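Local coordinates for hypothetical protein TM1553 (PDB 1VRM) that belongs to the ApbE family and probably acts as a flavin transferase that moves FMN from FAD onto target proteins, at residues D23-G27 against T28-I32; P105-G108 against R109-L113; Q37-P41 against R42-E46; I223-S227 against G228-T232. All coordinates share one frame; numbering follows the deposited sequence. Where two conformers were deposited one is given.

Contacts 1 and 4 both reach the eight-stranded antiparallel sheet, in opposite styles: contact 1 is a tight hairpin tied by paired backbone bonds, whereas contact 4, the buried one of the four, joins strands of two different sheets through aliphatic side chains. Contacts 2 and 3 are both helix starts, their centres about 39 Å apart and on opposite sides of the chain's centre. Contact 3, with its exposed asparagine cap, lies furthest toward the surface; contact 2 is partly buried and uses water where contact 3 uses a side chain. Contacts 1 and 3 touch each other, I32 CD1 lying 3.7 Å from A45 O, so the hairpin and helix 41-58 pack directly.

Contact 1 (D23-G27 against T28-I32); sequences DFALG and TSVRI
V30 divides its two methyls between residues of the preceding strand. With CG1 opposite its own carbonyl carbon (chi1 -56°), that branch meets the methyl of A25 (V30 CG1 to A25 CB 4.1 Å) and lies more loosely near L26 CD1; the other branch leans on the backbone, V30 CG2 being 3.5 Å from D23 O. Replacing V30 with an alanine would probably open a gap beside A25 and L26 on the face where A191 of the next strand also packs. T28 turns its methyl inward over the bend, T28 CG2 sitting 3.4 Å from A25 O. Strands 19-25 and 28-35 form a beta hairpin, closed by a type I' turn from A25 to T28 in which both L26 and G27 have positive phi. D23 and V30 make one hydrogen-bonded antiparallel pair, A25 and T28 another. The straightest of their bonds is V30 N to D23 O, 2.9 Å and 174° at the hydrogen, while T28 N reaches A25 O from well above the carbonyl plane, at the tight end of the hairpin. Between these pairs F24 and S29 form a non-hydrogen-bonded pair, their side chains on the sheet face away from V30 and A25. The F24 ring stands obliquely beside the neighbouring strand, with CE1 3.9 Å from S29 CB and CD1 3.6 Å from T28 O. D23 carries its carboxylate away from V30 and bends it toward the next amide of its own strand: OD1 takes the hydrogen of F24 N at 2.7 Å on its anti lone pair.

Contact 2 (P105-G108 against R109-L113); sequences PTVG and RLLEL
V107 and L111 make a one-turn contact at the start of helix 108-114, where the chain leaves the loop that follows helix 83-98. V107 is the N-cap, and its carbonyl opens the helical bonding pattern: L111 N donates to V107 O at 2.9 Å, nearly along the C=O axis and with 166° at the hydrogen. G108 O accepts E112 N at 3.0 Å, less straight and tilted from the carbonyl plane. The side chains repeat the backbone spacing. L111 CG lies beside the backbone N, turned from the carbonyl carbon (chi1 -68°), which lays the branch back toward the helix start; there L111 CD1 meets V107 CG2 at 3.7 Å, the two side chains slanting across each other, and L111 CG sits 3.4 Å from V107 O. An alanine in place of L111 would probably leave V107 CG2 without this apolar neighbour and thin the packing beside V107 O. An unidentified bound molecule approaches the side chain of L111 to about 4 Å between nearest atoms, so this edge of the helix may border a pocket. The polar ends of the turn lead elsewhere, E112 OE2 to a salt bridge with K159 and R109 NH1 to the carbonyl of G157, while L110 packs on helix 128-135. Valine has no polar side-chain atom with which to cap the helix, and ordered waters take up the amides of R109 and L110. One water accepts from R109 N at 3.1 Å and lies close to T106 O; a second gives its hydrogen to T106 O and accepts from L110 N, each at 2.9 Å.

Contact 3 (Q37-P41 against R42-E46); sequences QKINP and RTIAE
I39 meets I44 across the N-terminus of helix 41-58, forming a hydrophobic staple: the residue just before the N-cap packs on the fourth residue of the helix. The two side chains cross at about a right angle, I39 CG2 against I44 CG1 at 3.9 Å, and I39 CG2 also lies near T43 CB. F181 of helix 166-181 packs on I39, T43 and I44 alike, extending the apolar patch. N40 follows as the N-cap. Its CG is anti to the backbone N (chi1 178°), which swings the amide forward over the first turn, and OD1 accepts R42 N at 2.9 Å. That donor stands 66° out of the amide carbonyl plane, above the oxygen and away from its lone pairs. The same oxygen rests on the aliphatic part of the arginine, N40 OD1 being 3.5 Å from R42 CG. On the backbone side N40 O is shared by two weak bonds, from T43 N and I44 N. P41 begins the helix proper, where a missing N-H costs no helical bond; its ring, modelled in two conformers, lies near Y19 and V34. Its carbonyl accepts A45 N at 2.9 Å with 171° at the hydrogen, and A45 CB lies alongside, 3.4 Å from P41 O.

Contact 4 (I223-S227 against G228-T232); sequences IYLKS and GAVAT
Between the strand bearing I223 and L225 and the strand bearing V230 the chain swings round through 140°, yet the axes of 223-225 and 229-232 stay 9.0 Å apart at their closest, too far for backbone pairing. The gap is filled by aliphatic side chains. I223 and V230 reach toward each other tip to tip: I223 CG1 lies between its backbone N and carbonyl carbon (chi1 61°), and the chain then runs on extended to put CD1 4.0 Å from V230 CG2. L225 comes from beside it, crossing V230 obliquely, with L225 CD1 4.2 Å from V230 CG1 and 4.1 Å from the carbonyl carbon of A229. V230 thus holds one methyl for each partner. Two successive strands that face one another through side chains while belonging to different sheets make a beta arch: strand 219-225 pairs with 207-212 in a two-stranded sheet, whereas 229-234 lies between 194-197 and 262-269 in the eight-stranded one. I209 and I268 add to the apolar layer between them, I209 touching all three side chains. At the bend S227 leads into G228, whose positive phi (85°) is one that glycine adopts readily. Just past the bend, the carbonyl oxygen of G228 accepts a hydrogen bond from R196 NH1, a side chain of the adjoining strand 194-197.

Contact 1 (D23-G27 against T28-I32)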
loop_
_atom_site.group_PDB
_atom_site.type_symbol
_atom_site.label_atom_id
_atom_site.label_comp_id
_atom_site.label_asym_id
_atom_site.label_seq_id
_atom_site.Cartn_x
_atom_site.Cartn_y
_atom_site.Cartn_z
ATOM N N ASP A 23 11.170 -13.788 3.008
ATOM C CA ASP A 23 11.111 -13.540 4.457
ATOM C C ASP A 23 9.765 -12.834 4.728
ATOM O O ASP A 23 8.876 -12.822 3.857
ATOM C CB ASP A 23 12.309 -12.702 4.935
ATOM C CG ASP A 23 12.698 -12.994 6.423
ATOM O OD1 ASP A 23 11.808 -13.052 7.327
ATOM O OD2 ASP A 23 13.907 -13.157 6.688
ATOM N N PHE A 24 9.649 -12.278 5.937
ATOM C CA PHE A 24 8.458 -11.614 6.395
ATOM C C PHE A 24 8.888 -10.200 6.800
ATOM O O PHE A 24 9.842 -10.001 7.585
ATOM C CB PHE A 24 7.826 -12.425 7.529
ATOM C CG PHE A 24 7.358 -13.765 7.064
ATOM C CD1 PHE A 24 6.139 -13.911 6.514
ATOM C CD2 PHE A 24 8.183 -14.862 7.114
ATOM C CE1 PHE A 24 5.671 -15.147 6.039
ATOM C CE2 PHE A 24 7.736 -16.116 6.618
ATOM C CZ PHE A 24 6.483 -16.235 6.071
ATOM N N ALA A 25 8.177 -9.220 6.246
ATOM C CA ALA A 25 8.398 -7.828 6.586
ATOM C C ALA A 25 7.149 -7.103 6.133
ATOM O O ALA A 25 6.391 -7.651 5.335
ATOM C CB ALA A 25 9.644 -7.282 5.871
ATOM N N LEU A 26 7.009 -5.847 6.535
ATOM C CA LEU A 26 5.953 -4.956 6.058
ATOM C C LEU A 26 4.571 -5.563 6.317
ATOM O O LEU A 26 3.613 -5.357 5.563
ATOM C CB LEU A 26 6.188 -4.649 4.584
ATOM C CG LEU A 26 7.532 -3.994 4.195
ATOM C CD1 LEU A 26 7.811 -4.118 2.733
ATOM C CD2 LEU A 26 7.491 -2.519 4.650
ATOM N N GLY A 27 4.487 -6.330 7.408
ATOM C CA GLY A 27 3.293 -7.032 7.784
ATOM C C GLY A 27 2.812 -8.140 6.861
ATOM O O GLY A 27 1.664 -8.558 6.963
ATOM N N THR A 28 3.701 -8.657 6.027
ATOM C CA THR A 28 3.335 -9.601 5.012
ATOM C C THR A 28 4.544 -10.482 4.705
ATOM O O THR A 28 5.522 -10.512 5.474
ATOM C CB THR A 28 2.784 -8.833 3.761
ATOM O OG1 THR A 28 2.140 -9.727 2.831
ATOM C CG2 THR A 28 3.857 -7.967 3.051
ATOM N N SER A 29 4.441 -11.250 3.630
ATOM C CA SER A 29 5.564 -12.004 3.122
ATOM C C SER A 29 6.198 -11.169 2.009
ATOM O O SER A 29 5.495 -10.454 1.282
ATOM C CB SER A 29 5.127 -13.377 2.608
ATOM O OG SER A 29 4.068 -13.202 1.722
ATOM N N VAL A 30 7.520 -11.266 1.886
ATOM C CA VAL A 30 8.298 -10.566 0.872
ATOM C C VAL A 30 9.154 -11.552 0.103
ATOM O O VAL A 30 9.531 -12.601 0.637
ATOM C CB VAL A 30 9.151 -9.421 1.459
ATOM C CG1 VAL A 30 8.275 -8.442 2.233
ATOM C CG2 VAL A 30 10.236 -9.930 2.356
ATOM N N ARG A 31 9.453 -11.217 -1.145
ATOM C CA ARG A 31 10.260 -12.034 -2.023
ATOM C C ARG A 31 11.156 -11.095 -2.805
ATOM O O ARG A 31 10.689 -10.083 -3.379
ATOM C CB ARG A 31 9.354 -12.855 -2.911
ATOM C CG ARG A 31 10.015 -13.719 -3.909
ATOM C CD ARG A 31 8.868 -14.370 -4.644
ATOM N NE ARG A 31 9.362 -15.325 -5.578
ATOM C CZ ARG A 31 8.669 -15.786 -6.596
ATOM N NH1 ARG A 31 7.439 -15.339 -6.829
ATOM N NH2 ARG A 31 9.239 -16.679 -7.390
ATOM N N ILE A 32 12.437 -11.376 -2.812
ATOM C CA ILE A 32 13.393 -10.513 -3.455
ATOM C C ILE A 32 14.116 -11.385 -4.492
ATOM O O ILE A 32 14.673 -12.401 -4.124
ATOM C CB ILE A 32 14.387 -9.979 -2.424
ATOM C CG1 ILE A 32 13.708 -9.150 -1.312
ATOM C CG2 ILE A 32 15.481 -9.151 -3.108
ATOM C CD1 ILE A 32 14.466 -9.165 -0.010
#

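Contact 2 (P105-G108 against R109-L113)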
loop_
_atom_site.group_PDB
_atom_site.type_symbol
_atom_site.label_atom_id
_atom_site.label_comp_id
_atom_site.label_asym_id
_atom_site.label_seq_id
_atom_site.Cartn_x
_atom_site.Cartn_y
_atom_site.Cartn_z
ATOM N N PRO A 105 -4.275 8.644 5.141
ATOM C CA PRO A 105 -3.388 8.038 6.117
ATOM C C PRO A 105 -3.814 8.343 7.554
ATOM O O PRO A 105 -3.144 7.922 8.466
ATOM C CB PRO A 105 -2.041 8.661 5.783
ATOM C CG PRO A 105 -2.356 9.987 5.324
ATOM C CD PRO A 105 -3.645 9.833 4.540
ATOM N N THR A 106 -4.909 9.050 7.776
ATOM C CA THR A 106 -5.390 9.263 9.133
ATOM C C THR A 106 -6.561 8.357 9.548
ATOM O O THR A 106 -7.350 8.693 10.409
ATOM C CB THR A 106 -5.765 10.727 9.364
ATOM O OG1 THR A 106 -6.875 11.049 8.520
ATOM C CG2 THR A 106 -4.572 11.664 9.061
ATOM N N VAL A 107 -6.638 7.191 8.928
ATOM C CA VAL A 107 -7.546 6.134 9.401
ATOM C C VAL A 107 -7.060 5.457 10.697
ATOM O O VAL A 107 -7.688 4.505 11.147
ATOM C CB VAL A 107 -7.775 5.041 8.301
ATOM C CG1 VAL A 107 -8.607 5.603 7.140
ATOM C CG2 VAL A 107 -6.490 4.518 7.806
ATOM N N GLY A 108 -5.989 5.943 11.344
ATOM C CA GLY A 108 -5.454 5.287 12.497
ATOM C C GLY A 108 -6.448 5.110 13.634
ATOM O O GLY A 108 -6.534 4.047 14.226
ATOM N N ARG A 109 -7.197 6.174 14.004
ATOM C CA ARG A 109 -8.147 6.041 15.094
ATOM C C ARG A 109 -9.221 4.981 14.790
ATOM O O ARG A 109 -9.662 4.262 15.684
ATOM C CB ARG A 109 -8.817 7.368 15.467
ATOM C CG ARG A 109 -7.902 8.386 16.116
ATOM C CD ARG A 109 -7.470 8.065 17.492
ATOM N NE ARG A 109 -8.609 8.017 18.393
ATOM C CZ ARG A 109 -9.148 9.073 19.039
ATOM N NH1 ARG A 109 -8.656 10.280 18.881
ATOM N NH2 ARG A 109 -10.161 8.880 19.892
ATOM N N LEU A 110 -9.675 4.932 13.540
ATOM C CA LEU A 110 -10.667 3.936 13.159
ATOM C C LEU A 110 -10.074 2.511 13.170
ATOM O O LEU A 110 -10.714 1.584 13.676
ATOM C CB LEU A 110 -11.251 4.255 11.775
ATOM C CG LEU A 110 -12.250 5.393 11.731
ATOM C CD1 LEU A 110 -12.361 5.870 10.314
ATOM C CD2 LEU A 110 -13.617 4.935 12.281
ATOM N N LEU A 111 -8.866 2.355 12.655
ATOM C CA LEU A 111 -8.208 1.008 12.650
ATOM C C LEU A 111 -8.068 0.534 14.094
ATOM O O LEU A 111 -8.310 -0.610 14.413
ATOM C CB LEU A 111 -6.880 1.034 11.935
ATOM C CG LEU A 111 -7.049 1.282 10.436
ATOM C CD1 LEU A 111 -5.712 1.556 9.836
ATOM C CD2 LEU A 111 -7.677 0.104 9.750
ATOM N N GLU A 112 -7.734 1.453 14.985
ATOM C CA GLU A 112 -7.527 1.107 16.392
ATOM C C GLU A 112 -8.877 0.658 17.032
ATOM O O GLU A 112 -8.997 -0.348 17.747
ATOM C CB GLU A 112 -6.913 2.348 17.027
ATOM C CG GLU A 112 -6.365 2.233 18.334
ATOM C CD GLU A 112 -5.888 3.610 18.802
ATOM O OE1 GLU A 112 -6.697 4.559 18.821
ATOM O OE2 GLU A 112 -4.714 3.718 19.151
ATOM N N LEU A 113 -9.945 1.356 16.672
ATOM C CA LEU A 113 -11.258 1.054 17.171
ATOM C C LEU A 113 -11.742 -0.309 16.735
ATOM O O LEU A 113 -12.279 -1.065 17.516
ATOM C CB LEU A 113 -12.210 2.132 16.677
ATOM C CG LEU A 113 -13.591 2.258 17.302
ATOM C CD1 LEU A 113 -13.458 2.816 18.739
ATOM C CD2 LEU A 113 -14.479 3.116 16.391
HETATM O O HOH W 1 -7.199 9.063 13.005
HETATM O O HOH W 2 -9.391 7.239 11.813
#

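Contact 3 (Q37-P41 against R42-E46)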
loop_
_atom_site.group_PDB
_atom_site.type_symbol
_atom_site.label_atom_id
_atom_site.label_comp_id
_atom_site.label_asym_id
_atom_site.label_seq_id
_atom_site.Cartn_x
_atom_site.Cartn_y
_atom_site.Cartn_z
ATOM N N GLN A 37 25.879 -9.450 -12.313
ATOM C CA GLN A 37 27.246 -9.955 -12.574
ATOM C C GLN A 37 28.286 -9.081 -11.906
ATOM O O GLN A 37 29.472 -9.413 -11.939
ATOM C CB GLN A 37 27.520 -9.990 -14.087
ATOM C CG GLN A 37 26.793 -11.072 -14.802
ATOM C CD GLN A 37 27.435 -11.375 -16.178
ATOM O OE1 GLN A 37 28.465 -10.772 -16.550
ATOM N NE2 GLN A 37 26.847 -12.321 -16.912
ATOM N N LYS A 38 27.872 -7.984 -11.299
ATOM C CA LYS A 38 28.793 -7.042 -10.688
ATOM C C LYS A 38 29.002 -7.252 -9.192
ATOM O O LYS A 38 30.133 -7.160 -8.684
ATOM C CB LYS A 38 28.324 -5.636 -10.937
ATOM C CG LYS A 38 29.257 -4.558 -10.485
ATOM C CD LYS A 38 28.568 -3.198 -10.577
ATOM C CE LYS A 38 29.418 -2.093 -10.065
ATOM N NZ LYS A 38 28.607 -0.851 -9.994
ATOM N N ILE A 39 27.900 -7.496 -8.496
ATOM C CA ILE A 39 27.867 -7.658 -7.042
ATOM C C ILE A 39 27.110 -8.950 -6.754
ATOM O O ILE A 39 26.122 -9.226 -7.397
ATOM C CB ILE A 39 27.106 -6.480 -6.403
ATOM C CG1 ILE A 39 27.794 -5.133 -6.663
ATOM C CG2 ILE A 39 26.897 -6.695 -4.890
ATOM C CD1 ILE A 39 29.171 -5.064 -6.054
ATOM N N ASN A 40 27.554 -9.739 -5.788
ATOM C CA ASN A 40 26.835 -10.933 -5.428
ATOM C C ASN A 40 25.345 -10.598 -5.185
ATOM O O ASN A 40 25.009 -9.794 -4.319
ATOM C CB ASN A 40 27.491 -11.492 -4.159
ATOM C CG ASN A 40 26.813 -12.731 -3.615
ATOM O OD1 ASN A 40 25.842 -13.317 -4.158
ATOM N ND2 ASN A 40 27.307 -13.136 -2.444
ATOM N N PRO A 41 24.424 -11.239 -5.912
ATOM C CA PRO A 41 23.018 -10.964 -5.652
ATOM C C PRO A 41 22.580 -11.206 -4.213
ATOM O O PRO A 41 21.600 -10.580 -3.782
ATOM C CB PRO A 41 22.310 -11.935 -6.600
ATOM C CG PRO A 41 23.278 -12.078 -7.689
ATOM C CD PRO A 41 24.596 -12.166 -7.040
ATOM N N ARG A 42 23.238 -12.105 -3.490
ATOM C CA ARG A 42 22.862 -12.329 -2.075
ATOM C C ARG A 42 23.112 -11.090 -1.226
ATOM O O ARG A 42 22.367 -10.829 -0.288
ATOM C CB ARG A 42 23.613 -13.519 -1.486
ATOM C CG ARG A 42 23.302 -14.752 -2.271
ATOM C CD ARG A 42 23.397 -16.044 -1.430
ATOM N NE ARG A 42 23.407 -17.182 -2.328
ATOM C CZ ARG A 42 23.340 -18.450 -1.933
ATOM N NH1 ARG A 42 23.259 -18.761 -0.649
ATOM N NH2 ARG A 42 23.361 -19.425 -2.837
ATOM N N THR A 43 24.144 -10.335 -1.567
ATOM C CA THR A 43 24.455 -9.054 -0.915
ATOM C C THR A 43 23.361 -8.005 -1.218
ATOM O O THR A 43 22.839 -7.352 -0.326
ATOM C CB THR A 43 25.822 -8.487 -1.342
ATOM O OG1 THR A 43 26.877 -9.379 -0.925
ATOM C CG2 THR A 43 26.088 -7.087 -0.758
ATOM N N ILE A 44 23.025 -7.857 -2.496
ATOM C CA ILE A 44 21.944 -6.930 -2.868
ATOM C C ILE A 44 20.635 -7.320 -2.172
ATOM O O ILE A 44 19.972 -6.496 -1.546
ATOM C CB ILE A 44 21.725 -6.901 -4.392
ATOM C CG1 ILE A 44 23.039 -6.518 -5.109
ATOM C CG2 ILE A 44 20.540 -6.001 -4.746
ATOM C CD1 ILE A 44 23.017 -6.532 -6.598
ATOM N N ALA A 45 20.240 -8.590 -2.201
ATOM C CA ALA A 45 19.030 -9.032 -1.531
ATOM C C ALA A 45 19.039 -8.782 -0.023
ATOM O O ALA A 45 18.030 -8.410 0.569
ATOM C CB ALA A 45 18.765 -10.488 -1.852
ATOM N N GLU A 46 20.164 -9.074 0.629
ATOM C CA GLU A 46 20.292 -8.833 2.075
ATOM C C GLU A 46 20.085 -7.342 2.400
ATOM O O GLU A 46 19.365 -7.023 3.349
ATOM C CB GLU A 46 21.656 -9.284 2.585
ATOM C CG GLU A 46 21.981 -8.918 4.063
ATOM C CD GLU A 46 20.994 -9.400 5.138
ATOM O OE1 GLU A 46 20.387 -10.497 4.970
ATOM O OE2 GLU A 46 20.886 -8.689 6.211
#

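Contact 4 (I223-S227 against G228-T232)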
loop_
_atom_site.group_PDB
_atom_site.type_symbol
_atom_site.label_atom_id
_atom_site.label_comp_id
_atom_site.label_asym_id
_atom_site.label_seq_id
_atom_site.Cartn_x
_atom_site.Cartn_y
_atom_site.Cartn_z
ATOM N N ILE A 223 -0.317 -10.227 -16.666
ATOM C CA ILE A 223 0.283 -9.046 -17.215
ATOM C C ILE A 223 1.772 -9.206 -17.373
ATOM O O ILE A 223 2.390 -10.092 -16.788
ATOM C CB ILE A 223 -0.054 -7.781 -16.401
ATOM C CG1 ILE A 223 0.475 -7.910 -14.975
ATOM C CG2 ILE A 223 -1.563 -7.571 -16.392
ATOM C CD1 ILE A 223 0.645 -6.584 -14.260
ATOM N N TYR A 224 2.312 -8.353 -18.227
ATOM C CA TYR A 224 3.699 -8.443 -18.670
ATOM C C TYR A 224 4.347 -7.120 -18.376
ATOM O O TYR A 224 3.932 -6.113 -18.900
ATOM C CB TYR A 224 3.732 -8.780 -20.162
ATOM C CG TYR A 224 3.140 -10.132 -20.427
ATOM C CD1 TYR A 224 1.762 -10.312 -20.508
ATOM C CD2 TYR A 224 3.953 -11.237 -20.619
ATOM C CE1 TYR A 224 1.219 -11.573 -20.750
ATOM C CE2 TYR A 224 3.429 -12.461 -20.842
ATOM C CZ TYR A 224 2.064 -12.637 -20.920
ATOM O OH TYR A 224 1.554 -13.898 -21.148
ATOM N N LEU A 225 5.335 -7.093 -17.501
ATOM C CA LEU A 225 6.009 -5.848 -17.115
ATOM C C LEU A 225 7.525 -5.969 -17.289
ATOM O O LEU A 225 8.188 -6.820 -16.661
ATOM C CB LEU A 225 5.725 -5.441 -15.660
ATOM C CG LEU A 225 4.303 -5.089 -15.252
ATOM C CD1 LEU A 225 4.293 -4.762 -13.756
ATOM C CD2 LEU A 225 3.798 -3.913 -16.035
ATOM N N LYS A 226 8.065 -5.115 -18.147
ATOM C CA LYS A 226 9.527 -4.928 -18.194
ATOM C C LYS A 226 10.020 -3.870 -17.217
ATOM O O LYS A 226 11.203 -3.780 -16.990
ATOM C CB LYS A 226 10.062 -4.626 -19.614
ATOM C CG LYS A 226 10.020 -5.777 -20.625
ATOM C CD LYS A 226 10.690 -5.390 -22.001
ATOM C CE LYS A 226 12.207 -5.105 -21.873
ATOM N NZ LYS A 226 12.954 -5.229 -23.235
ATOM N N SER A 227 9.115 -3.073 -16.652
ATOM C CA SER A 227 9.432 -1.979 -15.765
ATOM C C SER A 227 8.169 -1.620 -14.982
ATOM O O SER A 227 7.090 -2.143 -15.273
ATOM C CB SER A 227 9.933 -0.763 -16.545
ATOM O OG SER A 227 8.908 -0.172 -17.356
ATOM N N GLY A 228 8.307 -0.738 -14.017
ATOM C CA GLY A 228 7.176 -0.197 -13.288
ATOM C C GLY A 228 6.756 -1.090 -12.146
ATOM O O GLY A 228 7.571 -1.818 -11.551
ATOM N N ALA A 229 5.473 -1.011 -11.802
ATOM C CA ALA A 229 5.003 -1.692 -10.642
ATOM C C ALA A 229 3.541 -2.075 -10.776
ATOM O O ALA A 229 2.806 -1.530 -11.584
ATOM C CB ALA A 229 5.163 -0.735 -9.382
ATOM N N VAL A 230 3.139 -3.046 -9.958
ATOM C CA VAL A 230 1.745 -3.434 -9.875
ATOM C C VAL A 230 1.417 -3.618 -8.389
ATOM O O VAL A 230 2.235 -4.128 -7.621
ATOM C CB VAL A 230 1.408 -4.669 -10.727
ATOM C CG1 VAL A 230 2.200 -5.915 -10.359
ATOM C CG2 VAL A 230 -0.095 -4.951 -10.649
ATOM N N ALA A 231 0.231 -3.195 -7.987
ATOM C CA ALA A 231 -0.201 -3.346 -6.586
ATOM C C ALA A 231 -1.682 -3.737 -6.599
ATOM O O ALA A 231 -2.456 -3.198 -7.398
ATOM C CB ALA A 231 0.012 -2.050 -5.810
ATOM N N THR A 232 -2.096 -4.559 -5.638
ATOM C CA THR A 232 -3.454 -4.990 -5.510
ATOM C C THR A 232 -3.944 -4.705 -4.083
ATOM O O THR A 232 -3.222 -4.977 -3.098
ATOM C CB THR A 232 -3.578 -6.484 -5.895
ATOM O OG1 THR A 232 -3.263 -6.643 -7.286
ATOM C CG2 THR A 232 -5.000 -6.997 -5.632
#